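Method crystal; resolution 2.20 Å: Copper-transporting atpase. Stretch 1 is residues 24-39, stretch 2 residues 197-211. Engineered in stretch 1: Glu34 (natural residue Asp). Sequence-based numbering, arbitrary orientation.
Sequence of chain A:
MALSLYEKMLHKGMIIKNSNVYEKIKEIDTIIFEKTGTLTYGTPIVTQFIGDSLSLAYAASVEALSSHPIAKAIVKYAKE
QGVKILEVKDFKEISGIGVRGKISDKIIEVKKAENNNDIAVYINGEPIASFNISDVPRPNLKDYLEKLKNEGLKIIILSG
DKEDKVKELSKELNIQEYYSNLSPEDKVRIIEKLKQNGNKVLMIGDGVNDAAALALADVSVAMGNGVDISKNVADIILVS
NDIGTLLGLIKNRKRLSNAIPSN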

# COMPACT_ATOMS: atom_id res chain seq x y z
N LYS A 24 -0.14 25.08 8.33
CA LYS A 24 0.41 24.74 7.03
C LYS A 24 -0.63 23.95 6.24
O LYS A 24 -0.65 24.00 5.01
CB LYS A 24 1.71 23.95 7.18
CG LYS A 24 2.61 24.02 5.96
CD LYS A 24 4.01 23.52 6.28
N ILE A 25 -1.50 23.23 6.95
CA ILE A 25 -2.56 22.47 6.30
C ILE A 25 -3.44 23.38 5.48
O ILE A 25 -3.90 23.01 4.40
CB ILE A 25 -3.47 21.78 7.33
CG1 ILE A 25 -2.71 20.67 8.06
CG2 ILE A 25 -4.69 21.20 6.64
CD1 ILE A 25 -2.40 19.49 7.19
N LYS A 26 -3.67 24.58 6.00
CA LYS A 26 -4.57 25.52 5.37
C LYS A 26 -3.94 26.17 4.14
O LYS A 26 -4.65 26.65 3.25
CB LYS A 26 -5.03 26.58 6.38
N GLU A 27 -2.61 26.18 4.08
CA GLU A 27 -1.89 26.79 2.96
C GLU A 27 -1.58 25.80 1.83
O GLU A 27 -1.02 26.19 0.80
CB GLU A 27 -0.60 27.47 3.43
N ILE A 28 -1.94 24.53 2.02
CA ILE A 28 -1.72 23.55 0.96
C ILE A 28 -2.94 23.45 0.04
O ILE A 28 -4.06 23.78 0.44
CB ILE A 28 -1.31 22.14 1.51
CG1 ILE A 28 -2.53 21.32 1.91
CG2 ILE A 28 -0.31 22.27 2.64
CD1 ILE A 28 -3.06 20.45 0.80
N ASP A 29 -2.71 23.02 -1.20
CA ASP A 29 -3.75 23.04 -2.23
C ASP A 29 -3.83 21.74 -3.02
O ASP A 29 -4.74 21.54 -3.83
CB ASP A 29 -3.48 24.19 -3.19
CG ASP A 29 -2.06 24.21 -3.68
OD1 ASP A 29 -1.77 23.56 -4.71
OD2 ASP A 29 -1.22 24.87 -3.02
N THR A 30 -2.87 20.85 -2.80
CA THR A 30 -2.87 19.57 -3.49
C THR A 30 -2.83 18.42 -2.49
O THR A 30 -2.13 18.48 -1.47
CB THR A 30 -1.70 19.48 -4.47
OG1 THR A 30 -1.60 20.71 -5.18
CG2 THR A 30 -1.91 18.34 -5.46
N ILE A 31 -3.60 17.37 -2.77
CA ILE A 31 -3.61 16.18 -1.94
C ILE A 31 -3.27 14.97 -2.79
O ILE A 31 -3.96 14.68 -3.77
CB ILE A 31 -4.99 15.92 -1.36
CG1 ILE A 31 -5.44 17.12 -0.53
CG2 ILE A 31 -4.97 14.65 -0.53
CD1 ILE A 31 -6.84 17.00 -0.04
N ILE A 32 -2.22 14.27 -2.40
CA ILE A 32 -1.81 13.08 -3.12
C ILE A 32 -1.94 11.84 -2.26
O ILE A 32 -1.48 11.80 -1.11
CB ILE A 32 -0.37 13.21 -3.60
CG1 ILE A 32 -0.25 14.41 -4.54
CG2 ILE A 32 0.06 11.92 -4.28
CD1 ILE A 32 1.13 14.61 -5.16
N PHE A 33 -2.60 10.82 -2.81
CA PHE A 33 -2.70 9.52 -2.18
C PHE A 33 -1.84 8.47 -2.88
O PHE A 33 -1.79 8.41 -4.10
CB PHE A 33 -4.14 9.00 -2.21
CG PHE A 33 -5.09 9.81 -1.40
CD1 PHE A 33 -5.30 9.50 -0.07
CD2 PHE A 33 -5.78 10.86 -1.97
CE1 PHE A 33 -6.18 10.23 0.68
CE2 PHE A 33 -6.67 11.60 -1.22
CZ PHE A 33 -6.88 11.28 0.11
N GLU A 34 -1.18 7.65 -2.08
CA GLU A 34 -0.61 6.40 -2.55
C GLU A 34 -1.72 5.37 -2.58
O GLU A 34 -2.37 5.12 -1.57
CB GLU A 34 0.47 5.95 -1.58
CG GLU A 34 1.85 6.39 -1.97
CD GLU A 34 2.56 5.34 -2.79
OE1 GLU A 34 1.91 4.70 -3.64
OE2 GLU A 34 3.77 5.15 -2.55
N LYS A 35 -1.94 4.75 -3.73
CA LYS A 35 -3.01 3.77 -3.81
C LYS A 35 -2.88 2.78 -2.66
O LYS A 35 -3.79 2.62 -1.86
CB LYS A 35 -3.00 3.04 -5.16
CG LYS A 35 -3.88 1.80 -5.20
CD LYS A 35 -3.92 1.17 -6.58
CE LYS A 35 -3.06 -0.08 -6.64
NZ LYS A 35 -3.69 -1.27 -6.01
N THR A 36 -1.72 2.14 -2.56
CA THR A 36 -1.57 1.00 -1.68
C THR A 36 -1.33 1.42 -0.24
O THR A 36 -0.34 2.09 0.06
CB THR A 36 -0.41 0.11 -2.12
OG1 THR A 36 -0.64 -0.34 -3.46
CG2 THR A 36 -0.26 -1.09 -1.17
N GLY A 37 -2.23 1.01 0.66
CA GLY A 37 -2.05 1.25 2.07
C GLY A 37 -2.84 2.43 2.59
O GLY A 37 -3.20 2.47 3.78
N THR A 38 -3.11 3.40 1.73
CA THR A 38 -3.86 4.57 2.16
C THR A 38 -5.32 4.50 1.75
O THR A 38 -6.21 4.54 2.60
CB THR A 38 -3.23 5.89 1.68
OG1 THR A 38 -3.51 6.08 0.29
CG2 THR A 38 -1.73 5.86 1.92
N LEU A 39 -5.57 4.38 0.45
CA LEU A 39 -6.93 4.26 -0.07
C LEU A 39 -7.39 2.82 0.03
O LEU A 39 -8.57 2.51 -0.13
CB LEU A 39 -6.99 4.72 -1.53
CG LEU A 39 -6.82 6.22 -1.75
CD1 LEU A 39 -6.85 6.56 -3.24
CD2 LEU A 39 -7.91 6.98 -1.00
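Stretch 2, residues 197-211: NGNKVLMIGDGVNDA

Stretch 2 lies beside stretch 1 as a neighbouring parallel β-strand: residues 201-205 run alongside residues 30-34, their N-to-C directions 18° apart (signed crossing angle -18°) and their axes 4.7 Å apart at closest approach. Ahead of the strand, where stretch 1 leaves a helix, Ile25 reaches over with its tip, CD1 lying 3.5 Å from Leu202 CD1, and Ile28 adds CD1 at 3.7 Å from Leu202 CB; branched aliphatic chains suit this apolar corner, where Ile28 and Leu202 are buried. Asp29 anchors the start of the pairing. Asp29 N donates to Lys200 O (2.7 Å), while Asp29 OD2 accepts from Lys200 N (2.8 Å), so a short acidic side chain here satisfies the amide of Lys200, just before the neighbouring strand.

From Thr30 onward the bonds alternate as a parallel sheet requires. Thr30 N donates to Lys200 O (2.9 Å) and Thr30 O accepts from Leu202 N (2.8 Å); its hydroxyl OG1 turns back to Asp29 OD1 (2.9 Å), settling a polar group in a buried place. Ile31 pairs with Leu202 on the sheet face that also carries Phe33 and Ile204. Ile32 shares the other face with Thr30, Val201 and Met203: its N meets Leu202 O and its O meets Ile204 N, both at 2.9 Å, while its CD1 packs 3.8 Å from Val201 CG1. β-Branched residues suit such extended backbone. Phe33 brings CE1 within 3.5 Å of Ile204 CD1, an oblique apolar contact.

Glu34, an engineered replacement for Asp, closes the ladder through N to Ile204 O (3.1 Å). Glu34 OE2 lies just 2.5 Å from Asp210 OD2, close enough that an acid group probably holds a proton. Beyond the strand, Thr38 sets CG2 3.7 Å from Gly205 CA; at Gly205 a CB would clash with Asp210 OD2, so glycine fits.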

# COMPACT_ATOMS: atom_id res chain seq x y z
N ASN A 197 5.89 23.89 -9.73
CA ASN A 197 4.75 24.53 -10.38
C ASN A 197 4.02 25.47 -9.44
O ASN A 197 3.15 26.23 -9.86
CB ASN A 197 3.79 23.49 -10.94
N GLY A 198 4.37 25.42 -8.15
CA GLY A 198 3.82 26.33 -7.17
C GLY A 198 2.83 25.70 -6.21
O GLY A 198 2.34 26.36 -5.29
N ASN A 199 2.54 24.42 -6.41
CA ASN A 199 1.58 23.73 -5.55
C ASN A 199 2.10 23.44 -4.15
O ASN A 199 3.23 22.98 -3.98
CB ASN A 199 1.11 22.44 -6.21
CG ASN A 199 0.32 22.68 -7.48
OD1 ASN A 199 -0.87 23.01 -7.43
ND2 ASN A 199 0.98 22.53 -8.63
N LYS A 200 1.28 23.71 -3.15
CA LYS A 200 1.56 23.23 -1.81
C LYS A 200 0.87 21.88 -1.64
O LYS A 200 -0.35 21.76 -1.76
CB LYS A 200 1.13 24.25 -0.75
CG LYS A 200 2.04 25.47 -0.68
N VAL A 201 1.68 20.85 -1.38
CA VAL A 201 1.26 19.47 -1.58
C VAL A 201 1.30 18.69 -0.30
O VAL A 201 2.33 18.64 0.38
CB VAL A 201 2.20 18.75 -2.58
CG1 VAL A 201 1.95 17.26 -2.56
CG2 VAL A 201 2.03 19.32 -3.99
N LEU A 202 0.19 18.06 0.03
CA LEU A 202 0.12 17.21 1.20
C LEU A 202 0.04 15.79 0.69
O LEU A 202 -0.76 15.48 -0.19
CB LEU A 202 -1.11 17.55 2.03
CG LEU A 202 -1.38 16.73 3.29
CD1 LEU A 202 -2.22 17.54 4.28
CD2 LEU A 202 -2.07 15.42 2.93
N MET A 203 0.88 14.92 1.22
CA MET A 203 0.90 13.58 0.69
C MET A 203 0.68 12.54 1.75
O MET A 203 1.20 12.66 2.85
CB MET A 203 2.21 13.29 -0.03
CG MET A 203 2.23 11.90 -0.61
SD MET A 203 3.67 11.51 -1.60
CE MET A 203 3.29 9.82 -2.08
N ILE A 204 -0.08 11.50 1.40
CA ILE A 204 -0.37 10.41 2.30
C ILE A 204 0.18 9.12 1.72
O ILE A 204 -0.18 8.75 0.60
CB ILE A 204 -1.88 10.27 2.47
CG1 ILE A 204 -2.48 11.64 2.78
CG2 ILE A 204 -2.21 9.23 3.53
CD1 ILE A 204 -3.96 11.62 3.01
N GLY A 205 1.03 8.43 2.48
CA GLY A 205 1.70 7.24 1.98
C GLY A 205 2.05 6.22 3.04
O GLY A 205 1.73 6.38 4.23
N ASP A 206 2.72 5.16 2.61
CA ASP A 206 3.02 4.02 3.48
C ASP A 206 4.18 4.32 4.42
O ASP A 206 4.27 3.74 5.51
CB ASP A 206 3.32 2.78 2.65
CG ASP A 206 4.50 2.96 1.72
OD1 ASP A 206 5.65 2.91 2.21
OD2 ASP A 206 4.27 3.17 0.51
N GLY A 207 5.07 5.23 4.01
CA GLY A 207 6.12 5.69 4.90
C GLY A 207 7.46 5.03 4.65
O GLY A 207 8.46 5.38 5.29
N VAL A 208 7.48 4.08 3.72
CA VAL A 208 8.69 3.37 3.34
C VAL A 208 8.89 3.38 1.83
O VAL A 208 9.76 4.10 1.32
CB VAL A 208 8.67 1.92 3.85
N ASN A 209 8.09 2.60 1.11
CA ASN A 209 8.20 2.48 -0.35
C ASN A 209 8.08 3.82 -1.09
O ASN A 209 8.19 3.88 -2.32
CB ASN A 209 7.16 1.48 -0.89
CG ASN A 209 7.27 1.25 -2.41
OD1 ASN A 209 6.95 2.13 -3.21
ND2 ASN A 209 7.69 0.05 -2.79
N ASP A 210 7.87 4.89 -0.33
CA ASP A 210 7.69 6.21 -0.92
C ASP A 210 8.15 7.28 0.06
O ASP A 210 7.62 8.39 0.07
CB ASP A 210 6.22 6.43 -1.23
CG ASP A 210 5.34 6.19 -0.03
OD1 ASP A 210 5.88 6.22 1.10
OD2 ASP A 210 4.12 5.95 -0.20
N ALA A 211 9.13 6.92 0.88
CA ALA A 211 9.64 7.82 1.91
C ALA A 211 10.28 9.07 1.33
O ALA A 211 10.23 10.14 1.93
CB ALA A 211 10.63 7.08 2.81